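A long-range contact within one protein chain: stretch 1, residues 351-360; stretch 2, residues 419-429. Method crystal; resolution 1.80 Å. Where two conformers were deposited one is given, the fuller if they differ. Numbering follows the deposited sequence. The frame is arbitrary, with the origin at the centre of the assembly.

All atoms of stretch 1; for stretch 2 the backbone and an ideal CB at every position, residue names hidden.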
# COMPACT_ATOMS: atom_id res chain seq x y z
N PHE A 351 35.00 -14.04 -4.62
CA PHE A 351 34.82 -15.43 -4.97
C PHE A 351 36.17 -16.13 -5.05
O PHE A 351 37.23 -15.49 -5.05
CB PHE A 351 34.03 -15.53 -6.28
CG PHE A 351 32.56 -15.24 -6.11
CD1 PHE A 351 31.79 -16.02 -5.26
CD2 PHE A 351 31.96 -14.18 -6.78
CE1 PHE A 351 30.42 -15.75 -5.08
CE2 PHE A 351 30.60 -13.90 -6.60
CZ PHE A 351 29.84 -14.69 -5.77
N ASP A 352 36.13 -17.46 -5.08
CA ASP A 352 37.35 -18.26 -4.99
C ASP A 352 38.20 -18.08 -6.25
O ASP A 352 37.69 -18.15 -7.37
CB ASP A 352 37.00 -19.74 -4.80
CG ASP A 352 38.22 -20.64 -4.83
OD1 ASP A 352 38.88 -20.80 -3.77
OD2 ASP A 352 38.53 -21.18 -5.91
N SER A 353 39.51 -17.88 -6.06
CA SER A 353 40.36 -17.52 -7.19
C SER A 353 40.50 -18.66 -8.19
O SER A 353 40.56 -18.42 -9.40
CB SER A 353 41.73 -17.06 -6.69
OG SER A 353 42.39 -18.09 -5.97
N ALA A 354 40.55 -19.91 -7.72
CA ALA A 354 40.64 -21.02 -8.66
C ALA A 354 39.33 -21.20 -9.43
O ALA A 354 39.35 -21.52 -10.62
CB ALA A 354 41.01 -22.31 -7.93
N CYS A 355 38.20 -20.99 -8.76
CA CYS A 355 36.92 -21.05 -9.46
C CYS A 355 36.84 -19.94 -10.51
O CYS A 355 36.40 -20.18 -11.64
CB CYS A 355 35.77 -20.94 -8.46
SG CYS A 355 35.54 -22.44 -7.48
N VAL A 356 37.24 -18.73 -10.14
CA VAL A 356 37.24 -17.63 -11.10
C VAL A 356 38.11 -17.97 -12.30
O VAL A 356 37.73 -17.74 -13.46
CB VAL A 356 37.70 -16.33 -10.40
CG1 VAL A 356 38.00 -15.24 -11.42
CG2 VAL A 356 36.64 -15.85 -9.40
N ALA A 357 39.29 -18.54 -12.05
CA ALA A 357 40.18 -18.91 -13.15
C ALA A 357 39.55 -19.96 -14.05
O ALA A 357 39.74 -19.93 -15.28
CB ALA A 357 41.51 -19.41 -12.59
N ALA A 358 38.80 -20.89 -13.47
CA ALA A 358 38.14 -21.93 -14.26
C ALA A 358 37.08 -21.33 -15.17
O ALA A 358 36.90 -21.78 -16.30
CB ALA A 358 37.52 -22.99 -13.35
N VAL A 359 36.36 -20.31 -14.68
CA VAL A 359 35.36 -19.62 -15.50
C VAL A 359 36.03 -18.87 -16.64
O VAL A 359 35.60 -18.95 -17.80
CB VAL A 359 34.52 -18.68 -14.61
CG1 VAL A 359 33.62 -17.80 -15.46
CG2 VAL A 359 33.69 -19.49 -13.62
N ARG A 360 37.11 -18.16 -16.34
CA ARG A 360 37.85 -17.45 -17.37
C ARG A 360 38.41 -18.43 -18.40
O ARG A 360 38.30 -18.20 -19.62
CB ARG A 360 38.97 -16.63 -16.72
CG ARG A 360 39.58 -15.56 -17.61
CD ARG A 360 40.65 -14.73 -16.87
NE ARG A 360 40.07 -13.82 -15.88
CZ ARG A 360 40.25 -13.93 -14.56
NH1 ARG A 360 41.00 -14.92 -14.07
NH2 ARG A 360 39.69 -13.07 -13.74
N UNK A 419 27.79 -23.04 -21.83
CA UNK A 419 29.05 -23.68 -22.21
C UNK A 419 30.14 -23.38 -21.19
O UNK A 419 30.94 -24.26 -20.84
CB UNK A 419 29.49 -23.22 -23.60
N UNK A 420 30.19 -22.14 -20.70
CA UNK A 420 31.21 -21.79 -19.72
C UNK A 420 30.95 -22.51 -18.40
O UNK A 420 31.88 -23.04 -17.78
CB UNK A 420 31.25 -20.28 -19.50
N UNK A 421 29.69 -22.55 -17.97
CA UNK A 421 29.35 -23.31 -16.77
C UNK A 421 29.73 -24.78 -16.93
O UNK A 421 30.34 -25.37 -16.03
CB UNK A 421 27.86 -23.18 -16.46
N UNK A 422 29.38 -25.37 -18.07
CA UNK A 422 29.73 -26.76 -18.35
C UNK A 422 31.21 -27.03 -18.15
O UNK A 422 31.60 -27.97 -17.46
CB UNK A 422 29.33 -27.13 -19.78
N UNK A 423 32.06 -26.21 -18.77
CA UNK A 423 33.48 -26.52 -18.69
C UNK A 423 34.11 -26.12 -17.36
O UNK A 423 35.02 -26.81 -16.90
CB UNK A 423 34.22 -25.83 -19.83
N UNK A 424 33.63 -25.06 -16.73
CA UNK A 424 34.12 -24.74 -15.39
C UNK A 424 33.78 -25.86 -14.42
O UNK A 424 34.61 -26.26 -13.59
CB UNK A 424 33.53 -23.42 -14.90
N UNK A 425 32.55 -26.38 -14.51
CA UNK A 425 32.17 -27.50 -13.66
C UNK A 425 32.97 -28.75 -14.00
O UNK A 425 33.46 -29.44 -13.10
CB UNK A 425 30.67 -27.78 -13.79
N UNK A 426 33.12 -29.04 -15.29
CA UNK A 426 33.92 -30.20 -15.70
C UNK A 426 35.34 -30.10 -15.16
O UNK A 426 35.91 -31.09 -14.69
CB UNK A 426 33.95 -30.32 -17.22
N UNK A 427 35.92 -28.90 -15.24
CA UNK A 427 37.29 -28.72 -14.77
C UNK A 427 37.44 -29.16 -13.32
O UNK A 427 38.40 -29.84 -12.97
CB UNK A 427 37.72 -27.26 -14.92
N UNK A 428 36.48 -28.79 -12.47
CA UNK A 428 36.62 -29.14 -11.06
C UNK A 428 36.10 -30.54 -10.75
O UNK A 428 36.65 -31.21 -9.86
CB UNK A 428 35.88 -28.12 -10.19
N UNK A 429 35.07 -31.00 -11.46
CA UNK A 429 34.48 -32.30 -11.14
C UNK A 429 35.35 -33.45 -11.62
O UNK A 429 35.15 -34.59 -11.18
CB UNK A 429 33.09 -32.41 -11.76

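Both stretches present helices to each other: 353-360 crosses 419-429 with an angle of 131° between their N-to-C directions, and the axes come within 8.5 Å. Every position of stretch 2 has helical backbone angles, so glycine and proline have nothing to recommend them, and the choice rests on where each CB points.

Position 419 lies beyond the reach of stretch 1, which therefore sets no preference. It is N419, whose amide group is hydrogen-bonded elsewhere in the structure.

Position 420 points toward stretch 1, its ideal CB 4.9 Å from V359 O. The gap leaves space for a medium-sized side chain, and the methyls of V359 make an apolar one natural; valine, isoleucine or leucine could serve. The residue is V420. With chi1 in the t rotamer, its CG1 packs 3.9 Å from V359 CG1, an apolar contact, and also comes 3.6 Å from V359 O, a van der Waals contact with the carbonyl oxygen.

Positions 421 and 422 are released from this constraint, the first pointing away and the second out of reach. Many side chains would fit; L421 and L422 occupy them. Position 423 points sideways with no atom of stretch 1 near its CB. H423 sits here, and the end of its side chain leads away, with NE2 hydrogen-bonded elsewhere in the structure.

Position 424 is the tightest point. Its CA is 5.0 Å from the CA of A358, and its ideal CB points toward stretch 1, 4.0 Å from A358 O and 4.1 Å from V359 CG2. So little space favours a small side chain, alanine above all, with glycine giving up apolar contact and serine a possible alternative. A424 fills the place with one methyl: its CB lies 4.3 Å from A358 CB and 4.1 Å from V359 CG2. Two alanines facing each other allow the backbones to come this close.

Positions 425 and 426 receive no guidance from stretch 1: 425 points away and 426 is out of reach. They hold M425 and L426.

Position 427 points toward stretch 1, its ideal CB 4.6 Å from A358 CB. A small residue, alanine or serine, would suit this approach. S427 is deposited; its chi1 is t, and little of its surface is covered by stretch 1.

Position 428 also points toward stretch 1, but nothing lies within 5.5 Å of its ideal CB. Farther out stand the carboxylate of D352, which caps its own helix by accepting from C355 N (2.9 Å to OD2), and the sulfur of C355. A long side chain with a positive charge or a donor would suit: lysine, arginine, perhaps glutamine. R428 spans the gap. Its NH1 makes a weak hydrogen bond to C355 SG (3.6 Å), which lies at the guanidinium edge, while A354 CB covers one face. NH1 is 4.1 Å from D352 OD2, too far for a salt bridge, but a water joins them, accepting from NH1 at 2.8 Å and donating to OD2 at 3.0 Å.

Position 429 is out of reach, and A429 makes no contact here.

Stretch 2 419-429: NVLLHAMLSRA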
# COMPACT_ATOMS: atom_id res chain seq x y z
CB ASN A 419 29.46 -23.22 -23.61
CG ASN A 419 28.81 -24.05 -24.70
OD1 ASN A 419 28.56 -25.24 -24.51
ND2 ASN A 419 28.54 -23.43 -25.84
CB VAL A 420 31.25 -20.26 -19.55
CG1 VAL A 420 32.13 -19.87 -18.37
CG2 VAL A 420 31.74 -19.61 -20.85
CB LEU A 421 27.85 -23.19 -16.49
CG LEU A 421 27.36 -23.99 -15.28
CD1 LEU A 421 27.92 -23.37 -14.00
CD2 LEU A 421 25.83 -24.06 -15.21
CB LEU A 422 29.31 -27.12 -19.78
CG LEU A 422 29.74 -28.48 -20.32
CD1 LEU A 422 29.15 -29.61 -19.48
CD2 LEU A 422 29.34 -28.64 -21.80
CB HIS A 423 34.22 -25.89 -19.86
CG HIS A 423 34.15 -26.77 -21.08
ND1 HIS A 423 35.11 -27.71 -21.35
CD2 HIS A 423 33.18 -26.92 -22.01
CE1 HIS A 423 34.76 -28.37 -22.45
NE2 HIS A 423 33.60 -27.91 -22.86
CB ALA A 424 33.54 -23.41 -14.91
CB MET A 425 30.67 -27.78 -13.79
CG MET A 425 29.80 -26.68 -13.21
SD MET A 425 28.06 -27.17 -13.29
CE MET A 425 28.04 -28.53 -12.12
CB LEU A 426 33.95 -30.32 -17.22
CG LEU A 426 32.93 -31.24 -17.86
CD1 LEU A 426 33.07 -31.15 -19.36
CD2 LEU A 426 33.14 -32.67 -17.37
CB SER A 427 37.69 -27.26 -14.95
OG SER A 427 39.04 -27.06 -14.58
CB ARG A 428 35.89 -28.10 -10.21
CG ARG A 428 36.28 -26.68 -10.60
CD ARG A 428 36.80 -25.90 -9.43
NE ARG A 428 37.86 -26.60 -8.70
CZ ARG A 428 38.33 -26.21 -7.53
NH1 ARG A 428 37.85 -25.11 -6.95
NH2 ARG A 428 39.28 -26.90 -6.92
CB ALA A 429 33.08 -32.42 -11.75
O HOH W 1 39.57 -23.87 -5.05
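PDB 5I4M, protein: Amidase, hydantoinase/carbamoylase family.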